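Local coordinates for bile acid 7a-dehydratase, BaiE (Clostridium hiranonis DSM 13275, PDB 4L8P), which probably catalyses the removal of water from the 7-alpha position of bile-acid intermediates, as a trimeric lyase with a SnoaL-like, cystatin-like fold, at residues A[33-36]-A[37-41]; A[46-49]-A[50-54]; A[149-153]-A[154-158]. One frame throughout, in Å; residues are numbered along the deposited sequence.

Contact 1. Residues A[33-36]-A[37-41]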
loop_
_atom_site.group_PDB
_atom_site.type_symbol
_atom_site.label_atom_id
_atom_site.label_comp_id
_atom_site.label_asym_id
_atom_site.label_seq_id
_atom_site.Cartn_x
_atom_site.Cartn_y
_atom_site.Cartn_z
ATOM N N ILE A 33 -4.566 10.190 -20.789
ATOM C CA ILE A 33 -3.189 9.861 -20.411
ATOM C C ILE A 33 -2.644 10.925 -19.445
ATOM O O ILE A 33 -1.941 10.597 -18.511
ATOM C CB ILE A 33 -2.254 9.694 -21.652
ATOM C CG1 ILE A 33 -0.985 8.921 -21.285
ATOM C CG2 ILE A 33 -1.850 11.013 -22.253
ATOM C CD1 ILE A 33 -1.225 7.437 -21.175
ATOM N N GLN A 34 -2.996 12.194 -19.659
ATOM C CA GLN A 34 -2.542 13.244 -18.759
ATOM C C GLN A 34 -3.084 12.974 -17.348
ATOM O O GLN A 34 -2.361 13.132 -16.363
ATOM C CB GLN A 34 -2.961 14.650 -19.215
ATOM C CG GLN A 34 -2.409 15.778 -18.324
ATOM C CD GLN A 34 -0.878 15.795 -18.306
ATOM O OE1 GLN A 34 -0.248 16.014 -19.335
ATOM N NE2 GLN A 34 -0.271 15.537 -17.137
ATOM N N ARG A 35 -4.338 12.565 -17.258
ATOM C CA ARG A 35 -4.947 12.247 -15.965
ATOM C C ARG A 35 -4.177 11.114 -15.270
ATOM O O ARG A 35 -3.818 11.223 -14.077
ATOM C CB ARG A 35 -6.424 11.886 -16.120
ATOM C CG ARG A 35 -7.099 11.436 -14.828
ATOM C CD ARG A 35 -8.588 11.118 -14.977
ATOM N NE ARG A 35 -9.031 10.294 -13.822
ATOM C CZ ARG A 35 -9.014 8.951 -13.726
ATOM N NH1 ARG A 35 -8.573 8.162 -14.717
ATOM N NH2 ARG A 35 -9.455 8.370 -12.605
ATOM N N LEU A 36 -3.915 10.022 -16.004
ATOM C CA LEU A 36 -3.185 8.898 -15.418
ATOM C C LEU A 36 -1.774 9.258 -15.020
ATOM O O LEU A 36 -1.291 8.829 -13.968
ATOM C CB LEU A 36 -3.152 7.708 -16.356
ATOM C CG LEU A 36 -4.510 7.046 -16.572
ATOM C CD1 LEU A 36 -4.410 6.094 -17.742
ATOM C CD2 LEU A 36 -5.005 6.320 -15.351
ATOM N N ASN A 37 -1.107 10.054 -15.860
ATOM C CA ASN A 37 0.216 10.556 -15.499
ATOM C C ASN A 37 0.202 11.399 -14.222
ATOM O O ASN A 37 1.100 11.255 -13.359
ATOM C CB ASN A 37 0.827 11.402 -16.628
ATOM C CG ASN A 37 1.439 10.551 -17.726
ATOM O OD1 ASN A 37 1.745 9.379 -17.517
ATOM N ND2 ASN A 37 1.646 11.148 -18.887
ATOM N N ASP A 38 -0.787 12.290 -14.104
ATOM C CA ASP A 38 -0.938 13.114 -12.887
ATOM C C ASP A 38 -1.193 12.252 -11.638
ATOM O O ASP A 38 -0.582 12.471 -10.586
ATOM C CB ASP A 38 -2.045 14.150 -13.071
ATOM C CG ASP A 38 -1.645 15.291 -13.983
ATOM O OD1 ASP A 38 -0.449 15.628 -14.092
ATOM O OD2 ASP A 38 -2.568 15.864 -14.580
ATOM N N ILE A 39 -2.038 11.236 -11.779
ATOM C CA ILE A 39 -2.342 10.350 -10.665
ATOM C C ILE A 39 -1.057 9.662 -10.214
ATOM O O ILE A 39 -0.759 9.598 -8.999
ATOM C CB ILE A 39 -3.435 9.342 -11.026
ATOM C CG1 ILE A 39 -4.786 10.049 -11.109
ATOM C CG2 ILE A 39 -3.470 8.164 -10.024
ATOM C CD1 ILE A 39 -5.880 9.164 -11.688
ATOM N N GLU A 40 -0.310 9.118 -11.171
ATOM C CA GLU A 40 0.943 8.446 -10.816
ATOM C C GLU A 40 1.960 9.403 -10.182
ATOM O O GLU A 40 2.630 9.023 -9.232
ATOM C CB GLU A 40 1.542 7.725 -12.035
ATOM C CG GLU A 40 2.837 6.985 -11.758
ATOM C CD GLU A 40 2.720 5.851 -10.729
ATOM O OE1 GLU A 40 1.609 5.367 -10.417
ATOM O OE2 GLU A 40 3.786 5.414 -10.232
ATOM N N ALA A 41 2.088 10.625 -10.705
ATOM C CA ALA A 41 3.000 11.639 -10.164
ATOM C C ALA A 41 2.647 11.984 -8.713
ATOM O O ALA A 41 3.525 12.071 -7.856
ATOM C CB ALA A 41 2.930 12.882 -11.006
#
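D38 OD1 accepts from Q34 NE2 one turn back along helix 22-55, at 3.1 Å. That bond is weak: its N-H...O angle is 134°, and the amide of Q34 is turned 38° out of the carboxylate plane. The Q34 chain starts away from residues 37-41 and bends at chi2, which folds the amide over toward D38; on the way CG passes 3.7 Å from D38 OD2. The same OD1 also takes a salt bridge from K151 NZ and a hydrogen bond from W156 NE1, so three nitrogens grip a single buried oxygen, and the two from K151 and W156 tie the hairpin to the helix. On another side of the helix, R35 and I39 run side by side. R35 is extended from CG to NE, laying its guanidinium beside the I39 chain, and I39 CD1 sits over the centre of one face, 3.7 Å from R35 CZ. Both side chains also rest on I111 of strand 98-111. Beneath the side chains runs the ordinary i to i+4 ladder, with N37 N 2.8 Å from I33 O and E40 N 3.0 Å from L36 O. N37 swings CG back beside its own backbone N (chi1 -80°), placing CG 3.5 Å from I33 O; its ND2 is hydrogen-bonded to E32 of the second subunit. E40 turns its carboxylate to K43 of the second subunit and to Q44, while I33 and L36 pack on both neighbouring subunits. Apolar, hydrogen-bonded and ionic links thus reach the other subunits, while the D38 carboxylate ties the helix to the hairpin. The two hairpin donors, one a lysine, would probably stabilise D38 as a carboxylate, with Q34 a minor third partner.

Contact 2. Residues A[46-49]-A[50-54]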
loop_
_atom_site.group_PDB
_atom_site.type_symbol
_atom_site.label_atom_id
_atom_site.label_comp_id
_atom_site.label_asym_id
_atom_site.label_seq_id
_atom_site.Cartn_x
_atom_site.Cartn_y
_atom_site.Cartn_z
ATOM N N LYS A 46 3.568 11.629 -2.798
ATOM C CA LYS A 46 3.229 11.249 -1.419
ATOM C C LYS A 46 4.195 10.196 -0.866
ATOM O O LYS A 46 4.583 10.249 0.310
ATOM C CB LYS A 46 1.784 10.766 -1.319
ATOM C CG LYS A 46 1.304 10.604 0.131
ATOM C CD LYS A 46 1.206 11.967 0.849
ATOM C CE LYS A 46 0.452 11.839 2.163
ATOM N NZ LYS A 46 0.008 13.113 2.726
ATOM N N ALA A 47 4.620 9.270 -1.710
ATOM C CA ALA A 47 5.637 8.278 -1.324
ATOM C C ALA A 47 6.925 8.952 -0.872
ATOM O O ALA A 47 7.486 8.594 0.161
ATOM C CB ALA A 47 5.912 7.338 -2.474
ATOM N N LYS A 48 7.366 9.938 -1.645
ATOM C CA LYS A 48 8.569 10.696 -1.334
ATOM C C LYS A 48 8.387 11.442 -0.008
ATOM O O LYS A 48 9.309 11.471 0.816
ATOM C CB LYS A 48 8.913 11.670 -2.469
ATOM C CG LYS A 48 10.116 12.550 -2.218
ATOM C CD LYS A 48 10.374 13.475 -3.412
ATOM C CE LYS A 48 11.468 14.492 -3.126
ATOM N NZ LYS A 48 11.572 15.519 -4.223
ATOM N N TYR A 49 7.227 12.063 0.197
ATOM C CA TYR A 49 6.937 12.735 1.462
ATOM C C TYR A 49 7.146 11.789 2.659
ATOM O O TYR A 49 7.837 12.144 3.630
ATOM C CB TYR A 49 5.515 13.343 1.432
ATOM C CG TYR A 49 5.053 13.903 2.748
ATOM C CD1 TYR A 49 4.401 13.087 3.672
ATOM C CD2 TYR A 49 5.294 15.233 3.087
ATOM C CE1 TYR A 49 4.020 13.569 4.907
ATOM C CE2 TYR A 49 4.898 15.737 4.327
ATOM C CZ TYR A 49 4.273 14.897 5.230
ATOM O OH TYR A 49 3.855 15.392 6.462
ATOM N N PHE A 50 6.542 10.591 2.604
ATOM C CA PHE A 50 6.662 9.652 3.725
ATOM C C PHE A 50 8.074 9.158 3.945
ATOM O O PHE A 50 8.543 9.069 5.079
ATOM C CB PHE A 50 5.737 8.433 3.545
ATOM C CG PHE A 50 4.264 8.730 3.664
ATOM C CD1 PHE A 50 3.761 9.496 4.703
ATOM C CD2 PHE A 50 3.368 8.174 2.745
ATOM C CE1 PHE A 50 2.394 9.717 4.817
ATOM C CE2 PHE A 50 2.009 8.403 2.866
ATOM C CZ PHE A 50 1.533 9.170 3.898
ATOM N N ARG A 51 8.760 8.865 2.850
ATOM C CA ARG A 51 10.141 8.425 2.920
ATOM C C ARG A 51 11.041 9.506 3.537
ATOM O O ARG A 51 11.879 9.218 4.397
ATOM C CB ARG A 51 10.603 7.994 1.513
ATOM C CG ARG A 51 12.051 7.621 1.380
ATOM C CD ARG A 51 12.317 7.026 -0.015
ATOM N NE ARG A 51 11.941 7.878 -1.152
ATOM C CZ ARG A 51 12.673 8.900 -1.627
ATOM N NH1 ARG A 51 13.820 9.257 -1.045
ATOM N NH2 ARG A 51 12.241 9.587 -2.680
ATOM N N CYS A 52 10.861 10.756 3.118
ATOM C CA CYS A 52 11.652 11.852 3.682
ATOM C C CYS A 52 11.273 12.149 5.143
ATOM O O CYS A 52 12.151 12.477 5.955
ATOM C CB CYS A 52 11.523 13.104 2.838
ATOM S SG CYS A 52 12.262 12.938 1.201
ATOM N N LEU A 53 9.982 12.042 5.460
ATOM C CA LEU A 53 9.498 12.259 6.816
ATOM C C LEU A 53 10.151 11.276 7.791
ATOM O O LEU A 53 10.710 11.665 8.817
ATOM C CB LEU A 53 7.977 12.116 6.861
ATOM C CG LEU A 53 7.255 12.243 8.213
ATOM C CD1 LEU A 53 7.458 13.633 8.778
ATOM C CD2 LEU A 53 5.790 11.963 8.049
ATOM N N ASP A 54 10.058 9.991 7.460
ATOM C CA ASP A 54 10.581 8.953 8.344
ATOM C C ASP A 54 12.094 8.866 8.299
ATOM O O ASP A 54 12.733 8.544 9.311
ATOM C CB ASP A 54 9.905 7.637 8.032
ATOM C CG ASP A 54 8.427 7.652 8.369
ATOM O OD1 ASP A 54 7.996 8.380 9.301
ATOM O OD2 ASP A 54 7.691 6.937 7.676
#
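The long helix 22-55 packs along the curved four-stranded sheet of the SnoaL-like, cystatin-like fold, and Y49 and F50 form an aromatic pair on its later turns. They make an offset edge-to-face stack: the edge of Y49 is directed to the face of F50, centroids 5.7 Å apart and planes at 69°. The two adjacent residues leave the backbone in different directions, Y49 with CG anti to N (chi1 173°) and F50 with CG beside N (chi1 -69°), which lets one ring cross the other instead of running alongside. Apolar contacts extend the cluster. L53 points the same way as Y49, its CD2 3.9 Å from Y49 CE1, and F50 and L53 both lean on H102 of strand 98-111. The methylenes of K46 lie obliquely across the F50 ring, CE 3.4 Å from CZ and CG 3.6 Å from CE2; a bend at chi2 brings the chain there before NZ goes on to a salt bridge with D147 and a cation-pi contact with W121. In the backbone, four i to i+4 bonds join residues 46-49 to 50-54, among them L53 N to Y49 O at 2.8 Å. The charged ends of K48 and R51 have partners elsewhere: K48 NZ bonds T63, and R51 NE makes a salt bridge with E108 of the second subunit. K48 CG lies 3.7 Å from R51 NH2, carbon against nitrogen, and 4.1 Å from C52 SG.

Contact 3. Residues A[149-153]-A[154-158]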
loop_
_atom_site.group_PDB
_atom_site.type_symbol
_atom_site.label_atom_id
_atom_site.label_comp_id
_atom_site.label_asym_id
_atom_site.label_seq_id
_atom_site.Cartn_x
_atom_site.Cartn_y
_atom_site.Cartn_z
ATOM N N TYR A 149 -3.509 18.935 -3.530
ATOM C CA TYR A 149 -2.274 19.088 -4.293
ATOM C C TYR A 149 -2.443 20.178 -5.321
ATOM O O TYR A 149 -3.557 20.478 -5.790
ATOM C CB TYR A 149 -1.886 17.794 -5.035
ATOM C CG TYR A 149 -1.915 16.535 -4.194
ATOM C CD1 TYR A 149 -0.836 16.191 -3.361
ATOM C CD2 TYR A 149 -3.007 15.714 -4.200
ATOM C CE1 TYR A 149 -0.892 15.036 -2.555
ATOM C CE2 TYR A 149 -3.051 14.571 -3.425
ATOM C CZ TYR A 149 -1.977 14.228 -2.609
ATOM O OH TYR A 149 -2.033 13.069 -1.819
ATOM N N GLU A 150 -1.322 20.738 -5.716
ATOM C CA GLU A 150 -1.323 21.673 -6.830
ATOM C C GLU A 150 -0.130 21.462 -7.716
ATOM O O GLU A 150 0.916 21.010 -7.266
ATOM C CB GLU A 150 -1.455 23.092 -6.336
ATOM C CG GLU A 150 -0.235 23.693 -5.718
ATOM C CD GLU A 150 -0.479 25.142 -5.310
ATOM O OE1 GLU A 150 -1.002 25.939 -6.130
ATOM O OE2 GLU A 150 -0.130 25.481 -4.173
ATOM N N LYS A 151 -0.323 21.777 -8.990
ATOM C CA LYS A 151 0.676 21.547 -10.020
ATOM C C LYS A 151 1.181 22.926 -10.461
ATOM O O LYS A 151 0.399 23.780 -10.870
ATOM C CB LYS A 151 0.079 20.801 -11.210
ATOM C CG LYS A 151 1.141 20.231 -12.144
ATOM C CD LYS A 151 0.505 19.471 -13.309
ATOM C CE LYS A 151 1.513 18.638 -14.062
ATOM N NZ LYS A 151 0.841 17.926 -15.193
ATOM N N ILE A 152 2.491 23.119 -10.337
ATOM C CA ILE A 152 3.142 24.397 -10.647
ATOM C C ILE A 152 4.323 24.086 -11.545
ATOM O O ILE A 152 5.162 23.252 -11.184
ATOM C CB ILE A 152 3.604 25.106 -9.357
ATOM C CG1 ILE A 152 2.388 25.455 -8.486
ATOM C CG2 ILE A 152 4.420 26.356 -9.714
ATOM C CD1 ILE A 152 2.718 25.859 -7.063
ATOM N N ASP A 153 4.356 24.718 -12.733
ATOM C CA ASP A 153 5.416 24.508 -13.728
ATOM C C ASP A 153 5.755 23.041 -13.968
ATOM O O ASP A 153 6.923 22.655 -13.941
ATOM C CB ASP A 153 6.674 25.315 -13.340
ATOM C CG ASP A 153 6.399 26.815 -13.182
ATOM O OD1 ASP A 153 5.465 27.351 -13.821
ATOM O OD2 ASP A 153 7.125 27.467 -12.405
ATOM N N GLY A 154 4.720 22.211 -14.137
ATOM C CA GLY A 154 4.870 20.793 -14.491
ATOM C C GLY A 154 5.061 19.801 -13.357
ATOM O O GLY A 154 5.156 18.594 -13.585
ATOM N N GLN A 155 5.125 20.305 -12.124
ATOM C CA GLN A 155 5.458 19.500 -10.965
ATOM C C GLN A 155 4.328 19.589 -9.944
ATOM O O GLN A 155 3.807 20.685 -9.683
ATOM C CB GLN A 155 6.751 20.043 -10.331
ATOM C CG GLN A 155 7.180 19.404 -9.014
ATOM C CD GLN A 155 7.585 17.962 -9.154
ATOM O OE1 GLN A 155 8.249 17.579 -10.125
ATOM N NE2 GLN A 155 7.193 17.139 -8.176
ATOM N N TRP A 156 3.983 18.447 -9.360
ATOM C CA TRP A 156 2.984 18.376 -8.296
ATOM C C TRP A 156 3.604 18.611 -6.920
ATOM O O TRP A 156 4.714 18.152 -6.648
ATOM C CB TRP A 156 2.259 17.015 -8.316
ATOM C CG TRP A 156 1.292 16.898 -9.464
ATOM C CD1 TRP A 156 1.505 16.282 -10.658
ATOM C CD2 TRP A 156 -0.046 17.436 -9.520
ATOM N NE1 TRP A 156 0.390 16.387 -11.454
ATOM C CE2 TRP A 156 -0.582 17.090 -10.782
ATOM C CE3 TRP A 156 -0.851 18.171 -8.616
ATOM C CZ2 TRP A 156 -1.908 17.456 -11.170
ATOM C CZ3 TRP A 156 -2.152 18.522 -9.001
ATOM C CH2 TRP A 156 -2.658 18.179 -10.280
ATOM N N TYR A 157 2.854 19.310 -6.078
ATOM C CA TYR A 157 3.231 19.621 -4.706
ATOM C C TYR A 157 2.050 19.398 -3.770
ATOM O O TYR A 157 0.910 19.500 -4.168
ATOM C CB TYR A 157 3.675 21.086 -4.562
ATOM C CG TYR A 157 4.845 21.463 -5.424
ATOM C CD1 TYR A 157 6.151 21.320 -4.945
ATOM C CD2 TYR A 157 4.670 21.963 -6.706
ATOM C CE1 TYR A 157 7.244 21.655 -5.709
ATOM C CE2 TYR A 157 5.781 22.308 -7.494
ATOM C CZ TYR A 157 7.060 22.151 -6.987
ATOM O OH TYR A 157 8.159 22.458 -7.762
ATOM N N ILE A 158 2.368 19.168 -2.499
ATOM C CA ILE A 158 1.369 19.045 -1.436
ATOM C C ILE A 158 1.155 20.440 -0.852
ATOM O O ILE A 158 2.124 21.102 -0.480
ATOM C CB ILE A 158 1.873 18.078 -0.341
ATOM C CG1 ILE A 158 2.270 16.719 -0.916
ATOM C CG2 ILE A 158 0.811 17.878 0.704
ATOM C CD1 ILE A 158 3.000 15.835 0.069
HETATM O O HOH W 1 7.647 23.753 -10.012
#
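K151 lies across the indole of W156, a closely packed spot of a beta hairpin with a two-residue type I' turn joining strands 137-152 and 155-172. CB stands 3.6 Å above the centroid of the six-membered ring, almost on its normal, a CH-pi contact; the extended chain then follows the ring, K151 CD lying 3.6 Å from W156 NE1, and both polar ends have D38 of helix 22-55 as partner. On the same face of the sheet, Y149 CB comes 3.7 Å from W156 CE3, and the Y149 ring runs beside I158, CE1 to CG1 3.9 Å. The face with E150, I152, Q155 and Y157 is looser and more exposed. There I152 CB only brushes Y157 CE2 at 4.0 Å, and a water joins I152 O (2.8 Å) to Y157 OH (2.6 Å). I152 O also accepts Q155 N, which comes from above the carbonyl plane, 56° out of it, while the water donates as well. D153 and G154, both with positive phi, close the exposed turn, and paired backbone bonds hold E150 to Y157 and I152 to Q155. The chemistry is thus two-sided: where the hairpin meets the helix, the lysine chain over one face and the polar bond at NE1 probably fix the rotation of the indole, whereas toward the turn polar groups are bridged by water.

Contacts 1 and 2 lie in series on helix 22-55, whereas contact 3 is the hairpin of strands 137-152 and 155-172 that packs against that helix. Both helical contacts are mainly buried and meet the second subunit; contact 3 touches no other chain of the assembly and runs out into an exposed turn. Their chemistry follows their place. Contact 1, far from the chain's centre, mixes aliphatic subunit packing with ionic links; contact 2, nearer that centre, centres on an aromatic pair flanked by lysine and arginine chains with outside partners. Contact 3 reaches both, through polar and packing ties to contact 1 and through I158 against Y49 in contact 2.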